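Long-range contacts in 3-hydroxyisobutyrate dehydrogenase family protein (Geobacter sulfurreducens, PDB 3PDU), which probably reduces succinic semialdehyde to gamma-hydroxybutyrate with an NADP cofactor, as a member of the beta-hydroxyacid dehydrogenase family: residues A63-P68 with D93-D98; E73-A78 with T103-A108; T2-L7 with C58-A63. One frame throughout, in Å; residues are numbered along the deposited sequence. Where two conformers were deposited one is given.

All three contacts belong to the nucleotide-binding domain, whose parallel strands run 27-30, 4-7, 60-63, 90-93 across the sheet. Interaction 3 pairs strands 4-7 and 60-63; interaction 1, its centre about 15 Å away and sharing Ala63, takes up the chain where strands 60-63 and 90-93 end; interaction 2, its centre about 11 Å from that of interaction 1, joins the helices that follow those two strands. Along the chain interaction 3 closes first, and the segments of interactions 1 and 2 then alternate. Val74 CG1 lies 3.8 Å from Leu7 CD1, tying helix 68-76 to the sheet. Interaction 1 meets NADP mainly at the nicotinamide-side ribose, Leu65 and Ala66 also reaching its adenosine half; interaction 2 meets the adenine.

Interaction 1: A63-P68 with D93-D98; sequences AMLADP and DMSTVD. With NAP (NADP nicotinamide-adenine-dinucleotide phosphate), chain I.
Ser95 OG accepts the backbone N-H of Leu65 at 2.7 Å, a fairly straight bond (157° at the hydrogen) between two loops at the C-terminal ends of parallel strands 60-63 and 90-93. This is the dinucleotide site of a Rossmann-type domain, and the cofactor lies against both loops. Its ribose hydroxyl O3D takes the N-H of Thr96 at 3.0 Å and also lies within bonding distance of the carbonyl oxygens of Leu65 and Ala66, so backbone from both segments surrounds one hydroxyl. Met64 reaches the same ribose from another side: a bend at chi2 (54°) carries the thioether round, leaving CE 3.2 Å from O4D of NADP and SD 3.3 Å from Met94 O.

In the second shell, Asp93 positions the serine. Its OD1 receives Ser95 OG on the syn lone pair at 2.6 Å and Ser95 N from above the carboxylate plane, the latter forming an Asx turn. Hydroxyl and backbone N of one serine thus hold it against the carboxylate, and since the hydroxyl proton goes to OD1, OG accepts from Leu65. Behind this, Met94 N bonds to Ala63 O, continuing the parallel pairing of Ala63 with Asp93. Lys239 of helix 234-251 bonds to Thr96 O and to NADP.

Farther out, Pro68 CG meets Val97 CB at 4.0 Å, the two side chains running in opposite senses. Asp67 and Asp98 are N-caps, the former bonding Ala70 N and the latter also Thr101 OG1, while Pro68 CG rests 3.4 Å from Asp98 OD1.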
loop_
_atom_site.group_PDB
_atom_site.type_symbol
_atom_site.label_atom_id
_atom_site.label_comp_id
_atom_site.label_asym_id
_atom_site.label_seq_id
_atom_site.Cartn_x
_atom_site.Cartn_y
_atom_site.Cartn_z
ATOM N N ALA A 63 24.898 14.624 -21.735
ATOM C CA ALA A 63 24.045 13.492 -22.095
ATOM C C ALA A 63 22.662 13.612 -21.442
ATOM O O ALA A 63 22.529 14.051 -20.304
ATOM C CB ALA A 63 24.715 12.161 -21.707
ATOM N N MET A 64 21.622 13.229 -22.172
ATOM C CA MET A 64 20.267 13.299 -21.628
ATOM C C MET A 64 19.531 12.030 -22.043
ATOM O O MET A 64 18.803 12.017 -23.030
ATOM C CB MET A 64 19.545 14.548 -22.136
ATOM C CG MET A 64 18.255 14.867 -21.391
ATOM S SD MET A 64 18.563 14.967 -19.618
ATOM C CE MET A 64 17.090 15.782 -19.034
ATOM N N LEU A 65 19.742 10.961 -21.283
ATOM C CA LEU A 65 19.335 9.616 -21.702
ATOM C C LEU A 65 18.225 9.069 -20.813
ATOM O O LEU A 65 17.978 9.594 -19.736
ATOM C CB LEU A 65 20.544 8.672 -21.682
ATOM C CG LEU A 65 21.700 9.131 -22.577
ATOM C CD1 LEU A 65 22.995 8.381 -22.266
ATOM C CD2 LEU A 65 21.326 8.998 -24.062
ATOM N N ALA A 66 17.568 8.010 -21.273
ATOM C CA ALA A 66 16.353 7.510 -20.634
ATOM C C ALA A 66 16.532 7.095 -19.172
ATOM O O ALA A 66 15.747 7.489 -18.308
ATOM C CB ALA A 66 15.787 6.337 -21.436
ATOM N N ASP A 67 17.546 6.282 -18.900
ATOM C CA ASP A 67 17.592 5.577 -17.625
ATOM C C ASP A 67 18.984 5.020 -17.343
ATOM O O ASP A 67 19.886 5.163 -18.169
ATOM C CB ASP A 67 16.518 4.476 -17.596
ATOM C CG ASP A 67 16.691 3.431 -18.701
ATOM O OD1 ASP A 67 17.731 3.413 -19.388
ATOM O OD2 ASP A 67 15.769 2.605 -18.874
ATOM N N PRO A 68 19.175 4.400 -16.163
ATOM C CA PRO A 68 20.505 3.880 -15.856
ATOM C C PRO A 68 21.039 2.928 -16.924
ATOM O O PRO A 68 22.222 2.987 -17.227
ATOM C CB PRO A 68 20.292 3.148 -14.527
ATOM C CG PRO A 68 19.194 3.935 -13.871
ATOM C CD PRO A 68 18.269 4.315 -15.001
ATOM N N ASP A 93 26.492 14.284 -17.304
ATOM C CA ASP A 93 25.341 13.419 -17.522
ATOM C C ASP A 93 24.145 14.004 -16.802
ATOM O O ASP A 93 24.111 14.081 -15.570
ATOM C CB ASP A 93 25.637 11.982 -17.061
ATOM C CG ASP A 93 24.644 10.960 -17.633
ATOM O OD1 ASP A 93 23.615 11.370 -18.209
ATOM O OD2 ASP A 93 24.893 9.744 -17.502
ATOM N N MET A 94 23.167 14.445 -17.580
ATOM C CA MET A 94 21.988 15.097 -17.026
ATOM C C MET A 94 20.797 14.144 -16.958
ATOM O O MET A 94 19.689 14.544 -16.582
ATOM C CB MET A 94 21.661 16.350 -17.845
ATOM C CG MET A 94 22.841 17.332 -17.852
ATOM S SD MET A 94 22.507 18.922 -18.654
ATOM C CE MET A 94 21.697 19.823 -17.343
ATOM N N SER A 95 21.039 12.881 -17.316
ATOM C CA SER A 95 20.029 11.823 -17.227
ATOM C C SER A 95 19.606 11.593 -15.775
ATOM O O SER A 95 20.430 11.704 -14.863
ATOM C CB SER A 95 20.615 10.501 -17.752
ATOM O OG SER A 95 21.229 10.643 -19.018
ATOM N N THR A 96 18.342 11.230 -15.550
ATOM C CA THR A 96 17.928 10.840 -14.201
ATOM C C THR A 96 18.253 9.367 -13.980
ATOM O O THR A 96 17.633 8.502 -14.588
ATOM C CB THR A 96 16.430 11.108 -13.940
ATOM O OG1 THR A 96 16.181 12.517 -14.028
ATOM C CG2 THR A 96 16.012 10.616 -12.526
ATOM N N VAL A 97 19.236 9.104 -13.121
ATOM C CA VAL A 97 19.702 7.754 -12.832
ATOM C C VAL A 97 19.924 7.634 -11.322
ATOM O O VAL A 97 19.805 8.619 -10.584
ATOM C CB VAL A 97 21.041 7.428 -13.576
ATOM C CG1 VAL A 97 20.862 7.465 -15.117
ATOM C CG2 VAL A 97 22.155 8.385 -13.139
ATOM N N ASP A 98 20.252 6.437 -10.855
ATOM C CA ASP A 98 20.592 6.252 -9.443
ATOM C C ASP A 98 22.019 6.720 -9.159
ATOM O O ASP A 98 22.834 6.850 -10.080
ATOM C CB ASP A 98 20.475 4.779 -9.072
ATOM C CG ASP A 98 21.400 3.909 -9.887
ATOM O OD1 ASP A 98 21.120 3.683 -11.091
ATOM O OD2 ASP A 98 22.411 3.447 -9.326
HETATM P PA NAP I . 12.865 10.167 -23.958
HETATM O O1A NAP I . 12.254 8.842 -23.762
HETATM O O2A NAP I . 12.106 11.045 -24.864
HETATM O O5B NAP I . 14.379 10.045 -24.446
HETATM C C5B NAP I . 15.285 9.077 -23.982
HETATM C C4B NAP I . 16.593 9.264 -24.749
HETATM O O4B NAP I . 17.498 8.236 -24.369
HETATM C C3B NAP I . 16.423 9.144 -26.270
HETATM O O3B NAP I . 17.395 9.976 -26.879
HETATM C C2B NAP I . 16.790 7.694 -26.537
HETATM O O2B NAP I . 17.325 7.410 -27.805
HETATM C C1B NAP I . 17.888 7.518 -25.510
HETATM N N9A NAP I . 18.131 6.112 -25.169
HETATM C C8A NAP I . 17.311 5.243 -24.502
HETATM N N7A NAP I . 17.968 4.056 -24.408
HETATM C C5A NAP I . 19.182 4.173 -24.982
HETATM C C6A NAP I . 20.236 3.286 -25.147
HETATM N N6A NAP I . 20.151 2.036 -24.676
HETATM N N1A NAP I . 21.364 3.718 -25.803
HETATM C C2A NAP I . 21.457 5.011 -26.279
HETATM N N3A NAP I . 20.405 5.887 -26.110
HETATM C C4A NAP I . 19.290 5.466 -25.471
HETATM O O3 NAP I . 13.024 10.771 -22.483
HETATM P PN NAP I . 13.166 12.258 -21.910
HETATM O O1N NAP I . 11.846 12.669 -21.401
HETATM O O2N NAP I . 13.953 13.067 -22.875
HETATM O O5D NAP I . 14.076 11.885 -20.638
HETATM C C5D NAP I . 15.486 11.855 -20.671
HETATM C C4D NAP I . 15.946 11.854 -19.219
HETATM O O4D NAP I . 15.527 13.049 -18.590
HETATM C C3D NAP I . 15.283 10.726 -18.435
HETATM O O3D NAP I . 16.200 10.292 -17.442
HETATM C C2D NAP I . 14.108 11.388 -17.746
HETATM O O2D NAP I . 13.717 10.715 -16.557
HETATM C C1D NAP I . 14.739 12.744 -17.460
HETATM N N1N NAP I . 13.815 13.861 -17.260
HETATM C C2N NAP I . 12.691 13.995 -18.028
HETATM C C3N NAP I . 11.842 15.088 -17.832
HETATM C C7N NAP I . 10.608 15.284 -18.683
HETATM O O7N NAP I . 9.618 16.144 -18.210
HETATM N N7N NAP I . 10.438 14.641 -19.842
HETATM C C4N NAP I . 12.160 16.033 -16.859
HETATM C C5N NAP I . 13.320 15.901 -16.095
HETATM C C6N NAP I . 14.151 14.809 -16.318
HETATM P P2B NAP I . 16.358 6.932 -29.002
HETATM O O1X NAP I . 17.242 6.123 -29.906
HETATM O O2X NAP I . 15.217 6.120 -28.428
HETATM O O3X NAP I . 15.798 8.132 -29.705
#

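Interaction 2: E73-A78 with T103-A108; sequences EVCFGA and TAIGAA. With NAP (NADP nicotinamide-adenine-dinucleotide phosphate), chain I.
Glu73 OE1 accepts the adenine amino group N6A of NADP at 3.1 Å, with 161° at the hydrogen, from the last turn of helix 68-76, which also packs against helix 99-111 through Cys75 and Phe76. These helices follow the parallel strands 60-63 and 90-93 of the Rossmann-type domain and lie side by side. The extended glutamate, with CG anti to the backbone N (chi1 179°), reaches the amino group of the base, while Val74 CG2 on the following residue lies 3.4 Å from C2A of the adenine. No hydrogen bond joins the two segments.

Cys75 points toward helix 99-111, and its SG touches Ile105 CG2 at 3.8 Å. The same sulfur lies over the centre of the Phe76 ring, 3.8 Å above its plane, so one face of the ring is backed by its own neighbour. The other partners of Phe76 meet its outer atoms: CE1 approaches Ala108 CB at 3.6 Å, CE2 approaches Ile105 CG1 at 4.0 Å, and CZ presents the ring edge to Ala104 O. Ile105 is thereby touched by sulfur and ring together, and Leu82 adds further contacts to Cys75, Phe76 and Ala108.

Helix 68-76 thus has two distinct jobs. A polar glutamate reads the adenine amino group, whereas the joint to helix 99-111 buries just 183 Å² in total and rests on apolar fit, with Leu82 and the sheet behind it and no directional bond across it.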
loop_
_atom_site.group_PDB
_atom_site.type_symbol
_atom_site.label_atom_id
_atom_site.label_comp_id
_atom_site.label_asym_id
_atom_site.label_seq_id
_atom_site.Cartn_x
_atom_site.Cartn_y
_atom_site.Cartn_z
ATOM N N GLU A 73 25.100 2.027 -20.987
ATOM C CA GLU A 73 25.448 1.540 -22.315
ATOM C C GLU A 73 26.191 2.621 -23.111
ATOM O O GLU A 73 27.163 2.331 -23.798
ATOM C CB GLU A 73 24.206 1.057 -23.069
ATOM C CG GLU A 73 24.505 0.558 -24.477
ATOM C CD GLU A 73 23.317 -0.143 -25.123
ATOM O OE1 GLU A 73 22.244 -0.228 -24.478
ATOM O OE2 GLU A 73 23.462 -0.613 -26.277
ATOM N N VAL A 74 25.746 3.870 -23.007
ATOM C CA VAL A 74 26.412 4.956 -23.730
ATOM C C VAL A 74 27.827 5.223 -23.176
ATOM O O VAL A 74 28.742 5.573 -23.913
ATOM C CB VAL A 74 25.527 6.237 -23.760
ATOM C CG1 VAL A 74 26.339 7.467 -24.148
ATOM C CG2 VAL A 74 24.370 6.039 -24.749
ATOM N N CYS A 75 28.007 5.025 -21.878
ATOM C CA CYS A 75 29.312 5.227 -21.266
ATOM C C CYS A 75 30.248 4.064 -21.564
ATOM O O CYS A 75 31.336 4.252 -22.110
ATOM C CB CYS A 75 29.177 5.401 -19.751
ATOM S SG CYS A 75 30.763 5.588 -18.874
ATOM N N PHE A 76 29.807 2.859 -21.216
ATOM C CA PHE A 76 30.685 1.689 -21.216
ATOM C C PHE A 76 30.639 0.848 -22.488
ATOM O O PHE A 76 31.478 -0.033 -22.672
ATOM C CB PHE A 76 30.352 0.782 -20.024
ATOM C CG PHE A 76 30.594 1.419 -18.688
ATOM C CD1 PHE A 76 31.876 1.473 -18.155
ATOM C CD2 PHE A 76 29.544 1.940 -17.952
ATOM C CE1 PHE A 76 32.107 2.053 -16.912
ATOM C CE2 PHE A 76 29.763 2.530 -16.708
ATOM C CZ PHE A 76 31.046 2.587 -16.187
ATOM N N GLY A 77 29.661 1.096 -23.356
ATOM C CA GLY A 77 29.481 0.245 -24.523
ATOM C C GLY A 77 30.489 0.489 -25.642
ATOM O O GLY A 77 31.342 1.371 -25.545
ATOM N N ALA A 78 30.392 -0.295 -26.711
ATOM C CA ALA A 78 31.270 -0.115 -27.860
ATOM C C ALA A 78 31.088 1.282 -28.465
ATOM O O ALA A 78 29.961 1.753 -28.640
ATOM C CB ALA A 78 31.006 -1.191 -28.908
ATOM N N THR A 103 27.964 7.465 -9.933
ATOM C CA THR A 103 29.279 7.289 -9.318
ATOM C C THR A 103 30.181 6.427 -10.191
ATOM O O THR A 103 31.346 6.765 -10.406
ATOM C CB THR A 103 29.193 6.665 -7.909
ATOM O OG1 THR A 103 28.558 7.588 -7.021
ATOM C CG2 THR A 103 30.586 6.347 -7.381
ATOM N N ALA A 104 29.638 5.322 -10.701
ATOM C CA ALA A 104 30.421 4.401 -11.538
ATOM C C ALA A 104 30.863 5.054 -12.856
ATOM O O ALA A 104 32.001 4.876 -13.308
ATOM C CB ALA A 104 29.639 3.121 -11.819
ATOM N N ILE A 105 29.959 5.804 -13.474
ATOM C CA ILE A 105 30.282 6.517 -14.706
ATOM C C ILE A 105 31.369 7.550 -14.432
ATOM O O ILE A 105 32.361 7.630 -15.157
ATOM C CB ILE A 105 29.032 7.191 -15.314
ATOM C CG1 ILE A 105 28.095 6.117 -15.873
ATOM C CG2 ILE A 105 29.427 8.184 -16.403
ATOM C CD1 ILE A 105 26.692 6.624 -16.218
ATOM N N GLY A 106 31.200 8.316 -13.360
ATOM C CA GLY A 106 32.180 9.321 -12.993
ATOM C C GLY A 106 33.555 8.731 -12.721
ATOM O O GLY A 106 34.567 9.236 -13.210
ATOM N N ALA A 107 33.607 7.655 -11.943
ATOM C CA ALA A 107 34.899 7.023 -11.666
ATOM C C ALA A 107 35.582 6.552 -12.952
ATOM O O ALA A 107 36.798 6.703 -13.115
ATOM C CB ALA A 107 34.736 5.866 -10.677
ATOM N N ALA A 108 34.799 6.007 -13.880
ATOM C CA ALA A 108 35.356 5.529 -15.143
ATOM C C ALA A 108 35.894 6.675 -16.004
ATOM O O ALA A 108 37.001 6.594 -16.547
ATOM C CB ALA A 108 34.323 4.730 -15.911
HETATM P PA NAP I . 12.865 10.167 -23.958
HETATM O O1A NAP I . 12.254 8.842 -23.762
HETATM O O2A NAP I . 12.106 11.045 -24.864
HETATM O O5B NAP I . 14.379 10.045 -24.446
HETATM C C5B NAP I . 15.285 9.077 -23.982
HETATM C C4B NAP I . 16.593 9.264 -24.749
HETATM O O4B NAP I . 17.498 8.236 -24.369
HETATM C C3B NAP I . 16.423 9.144 -26.270
HETATM O O3B NAP I . 17.395 9.976 -26.879
HETATM C C2B NAP I . 16.790 7.694 -26.537
HETATM O O2B NAP I . 17.325 7.410 -27.805
HETATM C C1B NAP I . 17.888 7.518 -25.510
HETATM N N9A NAP I . 18.131 6.112 -25.169
HETATM C C8A NAP I . 17.311 5.243 -24.502
HETATM N N7A NAP I . 17.968 4.056 -24.408
HETATM C C5A NAP I . 19.182 4.173 -24.982
HETATM C C6A NAP I . 20.236 3.286 -25.147
HETATM N N6A NAP I . 20.151 2.036 -24.676
HETATM N N1A NAP I . 21.364 3.718 -25.803
HETATM C C2A NAP I . 21.457 5.011 -26.279
HETATM N N3A NAP I . 20.405 5.887 -26.110
HETATM C C4A NAP I . 19.290 5.466 -25.471
HETATM O O3 NAP I . 13.024 10.771 -22.483
HETATM P PN NAP I . 13.166 12.258 -21.910
HETATM O O1N NAP I . 11.846 12.669 -21.401
HETATM O O2N NAP I . 13.953 13.067 -22.875
HETATM O O5D NAP I . 14.076 11.885 -20.638
HETATM C C5D NAP I . 15.486 11.855 -20.671
HETATM C C4D NAP I . 15.946 11.854 -19.219
HETATM O O4D NAP I . 15.527 13.049 -18.590
HETATM C C3D NAP I . 15.283 10.726 -18.435
HETATM O O3D NAP I . 16.200 10.292 -17.442
HETATM C C2D NAP I . 14.108 11.388 -17.746
HETATM O O2D NAP I . 13.717 10.715 -16.557
HETATM C C1D NAP I . 14.739 12.744 -17.460
HETATM N N1N NAP I . 13.815 13.861 -17.260
HETATM C C2N NAP I . 12.691 13.995 -18.028
HETATM C C3N NAP I . 11.842 15.088 -17.832
HETATM C C7N NAP I . 10.608 15.284 -18.683
HETATM O O7N NAP I . 9.618 16.144 -18.210
HETATM N N7N NAP I . 10.438 14.641 -19.842
HETATM C C4N NAP I . 12.160 16.033 -16.859
HETATM C C5N NAP I . 13.320 15.901 -16.095
HETATM C C6N NAP I . 14.151 14.809 -16.318
HETATM P P2B NAP I . 16.358 6.932 -29.002
HETATM O O1X NAP I . 17.242 6.123 -29.906
HETATM O O2X NAP I . 15.217 6.120 -28.428
HETATM O O3X NAP I . 15.798 8.132 -29.705
#

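Interaction 3: T2-L7 with C58-A63; sequences TTYGFL and CDITIA
Strands 4-7 and 60-63 form a parallel beta ladder in the middle of the Rossmann-type sheet, four residue pairs long from Tyr4-Ile60 to Leu7-Ala63. Their axes approach to 4.3 Å with 19° between the directions. Gly5 lies at the heart of the ladder: its N donates to Ile60 O, and its carbonyl oxygen receives Ile62 N at 2.9 Å, a nearly linear bond (174° at the hydrogen). Leu7 N then bonds to Ile62 O. The backbones are closest at Gly5 and Thr61, whose CA atoms are 4.0 Å apart.

At Thr3 and Asp59 side chains join the backbone. Ile60 N still bonds to Thr3 O, while Asp59 OD2 accepts Thr3 N at 2.8 Å on its anti lone pair, and Thr3 OG1 in turn accepts Asp59 N. Placing that hydroxyl between the backbone N and the carbonyl carbon (chi1 61°) brings it to the aspartate amide; a water also bonds to it.

On one face of the sheet the aromatic rings of Tyr4 and Phe6 pack with isoleucines. Tyr4 runs side by side with Ile60, CE1 lying 3.8 Å from CB, whereas Phe6 crosses Ile62 obliquely, CE1 lying 3.6 Å from CG2, with Ile62 O over the ring face toward its rim. On the other face, Leu7 CG touches Thr61 CG2 at 3.8 Å.

Helix 13-23 covers Phe6 and Ile62, helix 51-57 covers Leu7 and Thr61, and strands 27-30 and 90-93 flank the pair.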
loop_
_atom_site.group_PDB
_atom_site.type_symbol
_atom_site.label_atom_id
_atom_site.label_comp_id
_atom_site.label_asym_id
_atom_site.label_seq_id
_atom_site.Cartn_x
_atom_site.Cartn_y
_atom_site.Cartn_z
ATOM N N THR A 2 35.504 26.926 -26.311
ATOM C CA THR A 2 34.856 25.723 -25.809
ATOM C C THR A 2 33.822 25.193 -26.810
ATOM O O THR A 2 32.903 25.917 -27.197
ATOM C CB THR A 2 34.148 26.008 -24.461
ATOM O OG1 THR A 2 35.116 26.425 -23.482
ATOM C CG2 THR A 2 33.426 24.769 -23.963
ATOM N N THR A 3 33.969 23.936 -27.222
ATOM C CA THR A 3 32.963 23.293 -28.077
ATOM C C THR A 3 32.139 22.279 -27.289
ATOM O O THR A 3 32.628 21.677 -26.327
ATOM C CB THR A 3 33.610 22.566 -29.263
ATOM O OG1 THR A 3 34.484 21.546 -28.767
ATOM C CG2 THR A 3 34.395 23.550 -30.134
ATOM N N TYR A 4 30.894 22.079 -27.710
ATOM C CA TYR A 4 29.951 21.269 -26.952
ATOM C C TYR A 4 29.457 20.045 -27.709
ATOM O O TYR A 4 29.255 20.094 -28.930
ATOM C CB TYR A 4 28.748 22.121 -26.534
ATOM C CG TYR A 4 29.038 23.022 -25.366
ATOM C CD1 TYR A 4 28.848 22.567 -24.073
ATOM C CD2 TYR A 4 29.516 24.311 -25.548
ATOM C CE1 TYR A 4 29.105 23.364 -22.991
ATOM C CE2 TYR A 4 29.785 25.131 -24.455
ATOM C CZ TYR A 4 29.570 24.638 -23.176
ATOM O OH TYR A 4 29.819 25.401 -22.056
ATOM N N GLY A 5 29.279 18.950 -26.973
ATOM C CA GLY A 5 28.679 17.728 -27.489
ATOM C C GLY A 5 27.354 17.482 -26.780
ATOM O O GLY A 5 27.148 17.945 -25.659
ATOM N N PHE A 6 26.453 16.761 -27.434
ATOM C CA PHE A 6 25.171 16.425 -26.832
ATOM C C PHE A 6 24.688 15.049 -27.303
ATOM O O PHE A 6 24.519 14.807 -28.507
ATOM C CB PHE A 6 24.124 17.508 -27.134
ATOM C CG PHE A 6 23.012 17.556 -26.129
ATOM C CD1 PHE A 6 22.914 18.615 -25.233
ATOM C CD2 PHE A 6 22.080 16.528 -26.061
ATOM C CE1 PHE A 6 21.886 18.661 -24.303
ATOM C CE2 PHE A 6 21.063 16.559 -25.120
ATOM C CZ PHE A 6 20.964 17.628 -24.240
ATOM N N LEU A 7 24.489 14.149 -26.344
ATOM C CA LEU A 7 24.062 12.769 -26.613
ATOM C C LEU A 7 22.655 12.547 -26.075
ATOM O O LEU A 7 22.400 12.796 -24.896
ATOM C CB LEU A 7 25.003 11.780 -25.914
ATOM C CG LEU A 7 26.509 12.024 -26.028
ATOM C CD1 LEU A 7 27.296 10.972 -25.233
ATOM C CD2 LEU A 7 26.945 12.034 -27.493
ATOM N N CYS A 58 34.865 17.109 -28.501
ATOM C CA CYS A 58 34.205 18.231 -27.834
ATOM C C CYS A 58 34.741 18.497 -26.428
ATOM O O CYS A 58 34.997 17.568 -25.669
ATOM C CB CYS A 58 32.706 17.981 -27.767
ATOM S SG CYS A 58 31.925 17.884 -29.386
ATOM N N ASP A 59 34.895 19.770 -26.078
ATOM C CA ASP A 59 35.432 20.120 -24.761
ATOM C C ASP A 59 34.492 19.709 -23.638
ATOM O O ASP A 59 34.935 19.329 -22.557
ATOM C CB ASP A 59 35.715 21.624 -24.667
ATOM C CG ASP A 59 36.795 22.061 -25.623
ATOM O OD1 ASP A 59 37.919 21.511 -25.552
ATOM O OD2 ASP A 59 36.515 22.937 -26.459
ATOM N N ILE A 60 33.192 19.811 -23.893
ATOM C CA ILE A 60 32.195 19.458 -22.893
ATOM C C ILE A 60 31.048 18.752 -23.582
ATOM O O ILE A 60 30.423 19.309 -24.492
ATOM C CB ILE A 60 31.636 20.706 -22.166
ATOM C CG1 ILE A 60 32.757 21.471 -21.445
ATOM C CG2 ILE A 60 30.522 20.310 -21.194
ATOM C CD1 ILE A 60 32.256 22.691 -20.684
ATOM N N THR A 61 30.784 17.522 -23.166
ATOM C CA THR A 61 29.688 16.758 -23.735
ATOM C C THR A 61 28.630 16.505 -22.683
ATOM O O THR A 61 28.927 16.053 -21.572
ATOM C CB THR A 61 30.165 15.411 -24.288
ATOM O OG1 THR A 61 31.069 15.645 -25.375
ATOM C CG2 THR A 61 28.964 14.570 -24.772
ATOM N N ILE A 62 27.393 16.812 -23.048
ATOM C CA ILE A 62 26.240 16.613 -22.182
ATOM C C ILE A 62 25.444 15.403 -22.668
ATOM O O ILE A 62 25.351 15.167 -23.880
ATOM C CB ILE A 62 25.348 17.855 -22.236
ATOM C CG1 ILE A 62 26.055 19.043 -21.576
ATOM C CG2 ILE A 62 24.005 17.599 -21.579
ATOM C CD1 ILE A 62 25.273 20.355 -21.717
ATOM N N ALA A 63 24.898 14.624 -21.735
ATOM C CA ALA A 63 24.045 13.492 -22.095
ATOM C C ALA A 63 22.662 13.612 -21.442
ATOM O O ALA A 63 22.529 14.051 -20.304
ATOM C CB ALA A 63 24.715 12.161 -21.707
HETATM O O HOH W 1 37.204 21.602 -29.479
#